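Local coordinates for protein endonuclease V (PDB 3GOC) that probably cleaves double-stranded DNA at the second phosphodiester bond 3' to a deoxyinosine, using magnesium, and so starts the repair of deaminated bases, at residues L88-F91 with R92-T96; P95-L98 with A99-A103; H189-L193 with D194-A198; T204-R208 with I209-T213. One frame throughout, in Å; residues are numbered along the deposited sequence.

Contact 1: L88-F91 with R92-T96; sequences LLAF and REIPT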
loop_
_atom_site.group_PDB
_atom_site.type_symbol
_atom_site.label_atom_id
_atom_site.label_comp_id
_atom_site.label_asym_id
_atom_site.label_seq_id
_atom_site.Cartn_x
_atom_site.Cartn_y
_atom_site.Cartn_z
ATOM N N LEU A 88 -26.527 13.175 -8.163
ATOM C CA LEU A 88 -26.282 14.477 -7.536
ATOM C C LEU A 88 -26.289 14.353 -6.018
ATOM O O LEU A 88 -26.507 15.336 -5.312
ATOM C CB LEU A 88 -27.366 15.473 -7.955
ATOM C CG LEU A 88 -27.536 15.739 -9.453
ATOM C CD1 LEU A 88 -28.771 16.599 -9.672
ATOM C CD2 LEU A 88 -26.302 16.434 -10.017
ATOM N N LEU A 89 -26.036 13.149 -5.521
ATOM C CA LEU A 89 -26.058 12.897 -4.088
ATOM C C LEU A 89 -25.055 13.699 -3.264
ATOM O O LEU A 89 -25.306 13.992 -2.095
ATOM C CB LEU A 89 -25.867 11.402 -3.829
ATOM C CG LEU A 89 -26.963 10.499 -4.402
ATOM C CD1 LEU A 89 -26.696 9.067 -3.978
ATOM C CD2 LEU A 89 -28.325 10.953 -3.908
ATOM N N ALA A 90 -23.929 14.064 -3.866
ATOM C CA ALA A 90 -22.917 14.828 -3.148
ATOM C C ALA A 90 -23.415 16.207 -2.738
ATOM O O ALA A 90 -22.939 16.780 -1.754
ATOM C CB ALA A 90 -21.664 14.970 -3.995
ATOM N N PHE A 91 -24.362 16.754 -3.492
ATOM C CA PHE A 91 -24.870 18.076 -3.153
ATOM C C PHE A 91 -25.631 18.118 -1.837
ATOM O O PHE A 91 -25.928 19.195 -1.320
ATOM C CB PHE A 91 -25.728 18.635 -4.286
ATOM C CG PHE A 91 -24.927 19.026 -5.492
ATOM C CD1 PHE A 91 -24.649 18.096 -6.494
ATOM C CD2 PHE A 91 -24.406 20.314 -5.604
ATOM C CE1 PHE A 91 -23.855 18.442 -7.590
ATOM C CE2 PHE A 91 -23.612 20.673 -6.691
ATOM C CZ PHE A 91 -23.337 19.736 -7.690
ATOM N N ARG A 92 -25.929 16.947 -1.282
ATOM C CA ARG A 92 -26.634 16.866 -0.010
ATOM C C ARG A 92 -25.690 16.971 1.185
ATOM O O ARG A 92 -26.093 17.430 2.253
ATOM C CB ARG A 92 -27.354 15.521 0.129
ATOM C CG ARG A 92 -28.302 15.144 -0.984
ATOM C CD ARG A 92 -28.924 13.789 -0.672
ATOM N NE ARG A 92 -27.908 12.736 -0.628
ATOM C CZ ARG A 92 -28.088 11.535 -0.081
ATOM N NH1 ARG A 92 -29.247 11.221 0.481
ATOM N NH2 ARG A 92 -27.112 10.638 -0.107
ATOM N N GLU A 93 -24.436 16.562 0.993
ATOM C CA GLU A 93 -23.477 16.492 2.092
ATOM C C GLU A 93 -22.166 17.246 2.013
ATOM O O GLU A 93 -21.486 17.372 3.028
ATOM C CB GLU A 93 -23.153 15.023 2.345
ATOM C CG GLU A 93 -22.582 14.330 1.122
ATOM C CD GLU A 93 -22.373 12.849 1.327
ATOM O OE1 GLU A 93 -21.224 12.434 1.593
ATOM O OE2 GLU A 93 -23.369 12.111 1.223
ATOM N N ILE A 94 -21.797 17.746 0.841
ATOM C CA ILE A 94 -20.530 18.453 0.721
ATOM C C ILE A 94 -20.303 19.559 1.753
ATOM O O ILE A 94 -19.236 19.623 2.359
ATOM C CB ILE A 94 -20.362 18.981 -0.712
ATOM C CG1 ILE A 94 -19.969 17.809 -1.612
ATOM C CG2 ILE A 94 -19.316 20.081 -0.778
ATOM C CD1 ILE A 94 -20.316 18.014 -3.046
ATOM N N PRO A 95 -21.295 20.434 1.977
ATOM C CA PRO A 95 -21.091 21.502 2.964
ATOM C C PRO A 95 -20.724 20.983 4.358
ATOM O O PRO A 95 -19.868 21.547 5.052
ATOM C CB PRO A 95 -22.432 22.233 2.961
ATOM C CG PRO A 95 -22.911 22.053 1.554
ATOM C CD PRO A 95 -22.583 20.598 1.280
ATOM N N THR A 96 -21.372 19.898 4.764
ATOM C CA THR A 96 -21.130 19.323 6.081
ATOM C C THR A 96 -19.788 18.598 6.143
ATOM O O THR A 96 -19.121 18.610 7.177
ATOM C CB THR A 96 -22.287 18.375 6.474
ATOM O OG1 THR A 96 -23.523 19.099 6.410
ATOM C CG2 THR A 96 -22.104 17.861 7.892
HETATM O O HOH W 1 -24.494 11.103 -0.780
#

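Contact 2: P95-L98 with A99-A103; sequences PTVL and AALDA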
loop_
_atom_site.group_PDB
_atom_site.type_symbol
_atom_site.label_atom_id
_atom_site.label_comp_id
_atom_site.label_asym_id
_atom_site.label_seq_id
_atom_site.Cartn_x
_atom_site.Cartn_y
_atom_site.Cartn_z
ATOM N N PRO A 95 -21.295 20.434 1.977
ATOM C CA PRO A 95 -21.091 21.502 2.964
ATOM C C PRO A 95 -20.724 20.983 4.358
ATOM O O PRO A 95 -19.868 21.547 5.052
ATOM C CB PRO A 95 -22.432 22.233 2.961
ATOM C CG PRO A 95 -22.911 22.053 1.554
ATOM C CD PRO A 95 -22.583 20.598 1.280
ATOM N N THR A 96 -21.372 19.898 4.764
ATOM C CA THR A 96 -21.130 19.323 6.081
ATOM C C THR A 96 -19.788 18.598 6.143
ATOM O O THR A 96 -19.121 18.610 7.177
ATOM C CB THR A 96 -22.287 18.375 6.474
ATOM O OG1 THR A 96 -23.523 19.099 6.410
ATOM C CG2 THR A 96 -22.104 17.861 7.892
ATOM N N VAL A 97 -19.396 17.969 5.039
ATOM C CA VAL A 97 -18.112 17.272 4.976
ATOM C C VAL A 97 -16.993 18.311 5.060
ATOM O O VAL A 97 -15.994 18.111 5.760
ATOM C CB VAL A 97 -17.974 16.467 3.660
ATOM C CG1 VAL A 97 -16.564 15.895 3.533
ATOM C CG2 VAL A 97 -18.991 15.335 3.646
ATOM N N LEU A 98 -17.159 19.420 4.343
ATOM C CA LEU A 98 -16.152 20.482 4.376
ATOM C C LEU A 98 -16.024 21.012 5.802
ATOM O O LEU A 98 -14.926 21.322 6.256
ATOM C CB LEU A 98 -16.542 21.621 3.423
ATOM C CG LEU A 98 -16.457 21.297 1.925
ATOM C CD1 LEU A 98 -17.058 22.444 1.130
ATOM C CD2 LEU A 98 -15.011 21.053 1.517
ATOM N N ALA A 99 -17.147 21.094 6.512
ATOM C CA ALA A 99 -17.146 21.587 7.888
ATOM C C ALA A 99 -16.398 20.645 8.830
ATOM O O ALA A 99 -15.671 21.086 9.728
ATOM C CB ALA A 99 -18.580 21.789 8.371
ATOM N N ALA A 100 -16.579 19.343 8.642
ATOM C CA ALA A 100 -15.888 18.380 9.492
ATOM C C ALA A 100 -14.387 18.476 9.245
ATOM O O ALA A 100 -13.594 18.440 10.187
ATOM C CB ALA A 100 -16.387 16.957 9.211
ATOM N N LEU A 101 -13.988 18.593 7.980
ATOM C CA LEU A 101 -12.561 18.702 7.667
ATOM C C LEU A 101 -11.993 19.984 8.259
ATOM O O LEU A 101 -10.893 19.988 8.819
ATOM C CB LEU A 101 -12.344 18.691 6.149
ATOM C CG LEU A 101 -12.601 17.351 5.450
ATOM C CD1 LEU A 101 -12.728 17.591 3.959
ATOM C CD2 LEU A 101 -11.473 16.368 5.747
ATOM N N ASP A 102 -12.745 21.074 8.143
ATOM C CA ASP A 102 -12.289 22.359 8.676
ATOM C C ASP A 102 -12.135 22.332 10.191
ATOM O O ASP A 102 -11.356 23.102 10.756
ATOM C CB ASP A 102 -13.253 23.484 8.288
ATOM C CG ASP A 102 -13.167 23.846 6.816
ATOM O OD1 ASP A 102 -12.130 23.549 6.187
ATOM O OD2 ASP A 102 -14.131 24.447 6.294
ATOM N N ALA A 103 -12.879 21.447 10.848
ATOM C CA ALA A 103 -12.827 21.336 12.300
ATOM C C ALA A 103 -11.613 20.557 12.798
ATOM O O ALA A 103 -11.333 20.537 13.996
ATOM C CB ALA A 103 -14.105 20.694 12.820
#

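Contact 3: H189-L193 with D194-A198; sequences HRVDL and DHACA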
loop_
_atom_site.group_PDB
_atom_site.type_symbol
_atom_site.label_atom_id
_atom_site.label_comp_id
_atom_site.label_asym_id
_atom_site.label_seq_id
_atom_site.Cartn_x
_atom_site.Cartn_y
_atom_site.Cartn_z
ATOM N N HIS A 189 -9.082 13.171 -6.982
ATOM C CA HIS A 189 -8.355 14.351 -7.439
ATOM C C HIS A 189 -6.890 14.263 -6.999
ATOM O O HIS A 189 -6.592 13.838 -5.887
ATOM C CB HIS A 189 -9.021 15.589 -6.826
ATOM C CG HIS A 189 -8.379 16.889 -7.195
ATOM N ND1 HIS A 189 -8.210 17.294 -8.502
ATOM C CD2 HIS A 189 -7.952 17.918 -6.425
ATOM C CE1 HIS A 189 -7.712 18.518 -8.521
ATOM N NE2 HIS A 189 -7.549 18.921 -7.273
ATOM N N ARG A 190 -5.983 14.648 -7.893
ATOM C CA ARG A 190 -4.547 14.666 -7.613
ATOM C C ARG A 190 -3.906 13.348 -7.161
ATOM O O ARG A 190 -2.926 13.354 -6.418
ATOM C CB ARG A 190 -4.249 15.771 -6.593
ATOM C CG ARG A 190 -4.604 17.177 -7.084
ATOM C CD ARG A 190 -4.208 18.227 -6.059
ATOM N NE ARG A 190 -2.780 18.160 -5.771
ATOM C CZ ARG A 190 -2.220 18.530 -4.623
ATOM N NH1 ARG A 190 -2.965 19.003 -3.635
ATOM N NH2 ARG A 190 -0.908 18.401 -4.451
ATOM N N VAL A 191 -4.456 12.224 -7.613
ATOM C CA VAL A 191 -3.918 10.899 -7.285
ATOM C C VAL A 191 -4.165 9.998 -8.496
ATOM O O VAL A 191 -5.224 10.105 -9.114
ATOM C CB VAL A 191 -4.643 10.265 -6.067
ATOM C CG1 VAL A 191 -4.020 8.921 -5.733
ATOM C CG2 VAL A 191 -4.582 11.191 -4.865
ATOM N N ASP A 192 -3.216 9.137 -8.871
ATOM C CA ASP A 192 -3.491 8.253 -10.001
ATOM C C ASP A 192 -3.984 6.898 -9.495
ATOM O O ASP A 192 -3.969 6.638 -8.286
ATOM C CB ASP A 192 -2.295 8.105 -10.975
ATOM C CG ASP A 192 -1.056 7.468 -10.361
ATOM O OD1 ASP A 192 -1.143 6.762 -9.345
ATOM O OD2 ASP A 192 0.040 7.675 -10.946
ATOM N N LEU A 193 -4.463 6.051 -10.400
ATOM C CA LEU A 193 -5.008 4.760 -9.994
ATOM C C LEU A 193 -4.032 3.853 -9.275
ATOM O O LEU A 193 -4.415 3.183 -8.319
ATOM C CB LEU A 193 -5.622 4.025 -11.191
ATOM C CG LEU A 193 -7.101 4.309 -11.455
ATOM C CD1 LEU A 193 -7.565 3.473 -12.638
ATOM C CD2 LEU A 193 -7.931 3.970 -10.215
ATOM N N ASP A 194 -2.777 3.822 -9.720
ATOM C CA ASP A 194 -1.791 2.980 -9.058
ATOM C C ASP A 194 -1.638 3.409 -7.602
ATOM O O ASP A 194 -1.604 2.568 -6.703
ATOM C CB ASP A 194 -0.438 3.061 -9.774
ATOM C CG ASP A 194 -0.355 2.131 -10.964
ATOM O OD1 ASP A 194 -1.331 1.394 -11.221
ATOM O OD2 ASP A 194 0.693 2.128 -11.650
ATOM N N HIS A 195 -1.557 4.717 -7.367
ATOM C CA HIS A 195 -1.412 5.211 -6.003
ATOM C C HIS A 195 -2.688 5.017 -5.197
ATOM O O HIS A 195 -2.632 4.747 -3.998
ATOM C CB HIS A 195 -1.007 6.689 -5.981
ATOM C CG HIS A 195 0.447 6.920 -6.242
ATOM N ND1 HIS A 195 1.013 6.760 -7.490
ATOM C CD2 HIS A 195 1.459 7.275 -5.414
ATOM C CE1 HIS A 195 2.309 7.004 -7.418
ATOM N NE2 HIS A 195 2.607 7.319 -6.170
ATOM N N ALA A 196 -3.837 5.160 -5.850
ATOM C CA ALA A 196 -5.102 4.958 -5.152
ATOM C C ALA A 196 -5.155 3.513 -4.655
ATOM O O ALA A 196 -5.583 3.245 -3.534
ATOM C CB ALA A 196 -6.281 5.240 -6.083
ATOM N N CYS A 197 -4.729 2.579 -5.499
ATOM C CA CYS A 197 -4.717 1.174 -5.114
ATOM C C CYS A 197 -3.715 0.925 -3.994
ATOM O O CYS A 197 -4.000 0.187 -3.049
ATOM C CB CYS A 197 -4.368 0.297 -6.310
ATOM S SG CYS A 197 -5.715 0.134 -7.481
ATOM N N ALA A 198 -2.538 1.540 -4.101
ATOM C CA ALA A 198 -1.504 1.379 -3.090
ATOM C C ALA A 198 -1.998 1.858 -1.732
ATOM O O ALA A 198 -1.774 1.205 -0.716
ATOM C CB ALA A 198 -0.246 2.148 -3.498
#

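Contact 4: T204-R208 with I209-T213; sequences TPKYR and IPETT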
loop_
_atom_site.group_PDB
_atom_site.type_symbol
_atom_site.label_atom_id
_atom_site.label_comp_id
_atom_site.label_asym_id
_atom_site.label_seq_id
_atom_site.Cartn_x
_atom_site.Cartn_y
_atom_site.Cartn_z
ATOM N N THR A 204 -5.765 -1.681 4.280
ATOM C CA THR A 204 -6.492 -2.938 4.451
ATOM C C THR A 204 -5.652 -4.180 4.785
ATOM O O THR A 204 -5.948 -5.277 4.312
ATOM C CB THR A 204 -7.314 -3.258 3.183
ATOM O OG1 THR A 204 -6.465 -3.196 2.032
ATOM C CG2 THR A 204 -8.438 -2.250 3.004
ATOM N N PRO A 205 -4.606 -4.036 5.611
ATOM C CA PRO A 205 -3.818 -5.231 5.920
ATOM C C PRO A 205 -4.610 -6.288 6.692
ATOM O O PRO A 205 -4.311 -7.480 6.603
ATOM C CB PRO A 205 -2.657 -4.670 6.736
ATOM C CG PRO A 205 -3.303 -3.551 7.487
ATOM C CD PRO A 205 -4.136 -2.881 6.396
ATOM N N LYS A 206 -5.629 -5.848 7.425
ATOM C CA LYS A 206 -6.430 -6.746 8.250
ATOM C C LYS A 206 -7.859 -6.966 7.767
ATOM O O LYS A 206 -8.381 -8.073 7.876
ATOM C CB LYS A 206 -6.479 -6.218 9.688
ATOM C CG LYS A 206 -5.121 -5.911 10.292
ATOM C CD LYS A 206 -5.267 -5.215 11.635
ATOM C CE LYS A 206 -3.920 -4.776 12.184
ATOM N NZ LYS A 206 -4.066 -4.057 13.482
ATOM N N TYR A 207 -8.488 -5.924 7.236
ATOM C CA TYR A 207 -9.866 -6.027 6.778
ATOM C C TYR A 207 -10.046 -5.750 5.297
ATOM O O TYR A 207 -9.144 -5.256 4.622
ATOM C CB TYR A 207 -10.752 -5.049 7.554
ATOM C CG TYR A 207 -10.577 -5.089 9.051
ATOM C CD1 TYR A 207 -9.711 -4.203 9.695
ATOM C CD2 TYR A 207 -11.278 -6.010 9.828
ATOM C CE1 TYR A 207 -9.551 -4.236 11.076
ATOM C CE2 TYR A 207 -11.122 -6.050 11.210
ATOM C CZ TYR A 207 -10.259 -5.163 11.825
ATOM O OH TYR A 207 -10.104 -5.209 13.193
ATOM N N ARG A 208 -11.239 -6.061 4.800
ATOM C CA ARG A 208 -11.569 -5.812 3.406
ATOM C C ARG A 208 -11.791 -4.315 3.193
ATOM O O ARG A 208 -11.403 -3.763 2.166
ATOM C CB ARG A 208 -12.838 -6.578 3.025
ATOM C CG ARG A 208 -13.409 -6.186 1.673
ATOM C CD ARG A 208 -14.737 -6.867 1.394
ATOM N NE ARG A 208 -15.292 -6.391 0.131
ATOM C CZ ARG A 208 -16.440 -5.734 0.012
ATOM N NH1 ARG A 208 -17.180 -5.470 1.086
ATOM N NH2 ARG A 208 -16.844 -5.331 -1.185
ATOM N N ILE A 209 -12.423 -3.675 4.171
ATOM C CA ILE A 209 -12.738 -2.245 4.119
ATOM C C ILE A 209 -11.615 -1.405 4.727
ATOM O O ILE A 209 -11.107 -1.734 5.797
ATOM C CB ILE A 209 -14.046 -1.957 4.904
ATOM C CG1 ILE A 209 -15.185 -2.827 4.364
ATOM C CG2 ILE A 209 -14.411 -0.480 4.813
ATOM C CD1 ILE A 209 -15.488 -2.627 2.880
ATOM N N PRO A 210 -11.215 -0.309 4.056
ATOM C CA PRO A 210 -10.145 0.550 4.573
ATOM C C PRO A 210 -10.419 1.005 6.000
ATOM O O PRO A 210 -11.555 1.347 6.341
ATOM C CB PRO A 210 -10.141 1.721 3.599
ATOM C CG PRO A 210 -10.521 1.080 2.313
ATOM C CD PRO A 210 -11.644 0.139 2.719
ATOM N N GLU A 211 -9.383 1.025 6.836
ATOM C CA GLU A 211 -9.555 1.451 8.220
ATOM C C GLU A 211 -10.075 2.877 8.312
ATOM O O GLU A 211 -10.762 3.227 9.266
ATOM C CB GLU A 211 -8.239 1.282 8.993
ATOM C CG GLU A 211 -7.921 -0.184 9.252
ATOM C CD GLU A 211 -6.781 -0.402 10.225
ATOM O OE1 GLU A 211 -6.694 0.339 11.225
ATOM O OE2 GLU A 211 -5.980 -1.334 9.998
ATOM N N THR A 212 -9.754 3.695 7.315
ATOM C CA THR A 212 -10.239 5.073 7.291
ATOM C C THR A 212 -11.771 5.096 7.229
ATOM O O THR A 212 -12.415 5.912 7.899
ATOM C CB THR A 212 -9.677 5.842 6.079
ATOM O OG1 THR A 212 -9.782 5.030 4.899
ATOM C CG2 THR A 212 -8.217 6.211 6.321
ATOM N N THR A 213 -12.354 4.200 6.434
ATOM C CA THR A 213 -13.805 4.133 6.313
ATOM C C THR A 213 -14.417 3.561 7.576
ATOM O O THR A 213 -15.420 4.072 8.076
ATOM C CB THR A 213 -14.223 3.272 5.112
ATOM O OG1 THR A 213 -13.828 3.934 3.904
ATOM C CG2 THR A 213 -15.735 3.061 5.094
HETATM O O HOH W 2 -6.776 -3.383 7.865
HETATM O O HOH W 3 -4.163 -1.400 12.292
#

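Contact 1: L88-F91 with R92-T96
The guanidinium of R92 has L89 CD2 over one face, 3.6 Å above its plane and offset toward the rim, while L89 O and an ordered water lie in plane at its edge. R92 NE donates to L89 O at 3.2 Å (N-H...O angle 162°), meeting a lone pair in the carbonyl plane. A bend at chi3 (-63°) folds the arginine back over the turn, so that L89 and R92 run side by side. R92 N donates to the same oxygen, and two donors of one residue therefore grip L89 O. The water accepts from R92 NH2 at 2.7 Å and donates to E93 OE2, which also bonds to Y49 OH. Residues 89-93 thus form a turn that leads into helix 94-102, with E93 at the N-cap. A90 O also serves two donors, E93 N and I94 N, the latter at 3.0 Å. Were R92 an alanine, L89 O would probably lose its in-plane donor, the water one of its anchors and L89 CD2 the group packed against it. R92 also touches Y84, predicted to interact with target DNA, and the E93 side chain is about 7 Å from a bound magnesium ion. On the apolar side, A90 CB packs tightly on I94 CD1 at 3.5 Å, and both side chains rest on H129 of helix 126-134. F91 sets its ring edge-to-face with H129, and its carbonyl accepts from S81 OG and W10 NE1.

Contact 2: P95-L98 with A99-A103
Backbone hydrogen bonds carry most of the contact between P95-L98 and A99-A103, four successive i to i+4 links of helix 94-102. A99 N donates to P95 O at 3.1 Å, A100 N to T96 O, L101 N to V97 O and D102 N to L98 O at 2.9 Å. The bond from L101 N is the straightest of them, with an N-H...O angle of 165°.

Apolar contact between side chains is sparse. V97 CG1 comes within 4.2 Å of L101 CD1, one turn further on, and both residues lean on L130 of helix 126-134, which L98 touches as well. The alanine methyls remain close to the backbone: A99 CB is 3.4 Å from T96 O, and A100 CB is 3.7 Å from V97 O. A99 and A100 both touch A76 of strand 70-79, while T96 and V97 reach A58 of strand 55-64.

The polar exception is D102. With CG anti to its own carbonyl carbon (chi1 -72°), the carboxylate folds back along the helix and places OD2 3.2 Å from L98 O. Both atoms are acceptors, and the approach is not a bond.

Main-chain bonding therefore accounts for the cohesion of this segment, leaving its apolar side chains to fasten the helix to the sheet and to helix 126-134, whereas the carboxylate of D102, on an exposed residue near the C-terminal end, is probably repelled slightly by the carbonyl beside it.

Contact 3: H189-L193 with D194-A198
D192 OD1 takes two hydrogen bonds from H195, one from the backbone and one from the ring. H195 N meets the oxygen at 2.9 Å, nearly along the C-O axis, with an N-H...O angle of 162°. H195 ND1 reaches it at 2.8 Å on the syn side but well out of the carboxylate plane, and the carboxylate and ring planes stand 50° apart. The aspartate can serve both because its CG sits between the backbone N and the carbonyl carbon (chi1 63°), which swings OD1 over the first turn. With a glycine in place of D192, H195 N is likely to lose its side-chain acceptor and the imidazole to become freer to turn.

Along the backbone, A196 N donates to D192 O at 2.9 Å and C197 N to L193 O. V191 CG1 packs against H195 CB at 3.8 Å and, a little further off, against A196 CB; V191 and A196 also both touch I139 of strand 138-142. P33 lies against D192 and H195. Farther out, D194 forms a salt bridge with R172 and packs on R27 of the second subunit. With D192 as N-cap and its carboxylate bonded to the backbone N of H195, three residues on, this is the classic side-chain N-cap, here at the step from strand 183-189 into helix 193-202.

Contact 4: T204-R208 with I209-T213
From T204 the backbone loops round and returns, bringing the CA atoms of T204 and P210 to 5.1 Å before helix 211-228 begins. The methyl of T204 lies against P210, CG2 being 3.5 Å from P210 N and 4.0 Å from P210 CG. Its hydroxyl is engaged elsewhere, with T200 O among its partners.

Water joins the charged groups. K206 NZ and E211 OE2 are 4.8 Å apart, and one water accepts from NZ and donates to OE2, 2.9 Å from each. A second water accepts from K206 N and donates to OE2, which ties the glutamate to both the side chain and the backbone of K206. E211 CG lies at the edge of the Y207 ring, near its plane, and R214 makes a cation-pi contact with that tyrosine.

The segment connects helix 193-202 to helix 211-228, with P210 at the N-cap of the latter; that helix carries T213, which touches the magnesium ligand D114. R208 stays extended from CG to NE, CG being anti to the backbone N (chi1 169°), and its guanidinium bonds to the carbonyls of K181, P182 and K143. I209 crosses it obliquely, CD1 lying 3.8 Å from R208 NH1. P205 touches a bound branched polyol.

In the fold
Contacts 1 and 2 share P95 and T96 and run from the turn that leads into helix 94-102 to near its end; contacts 3 and 4 mark the starts of the consecutive helices 193-202 and 211-228, their centres about 17 Å apart. Contact 1, the most buried, lies across the chain's centre from both. Three helix starts are handled differently: arginine and water on a turn in contact 1, a carboxylate cap in contact 3, and a proline with water-linked charges in contact 4. Contact 2, within a helix, relies on main-chain bonds. Contacts 2, 3 and 4 are only partly buried, and contact 3 alone reaches the second subunit.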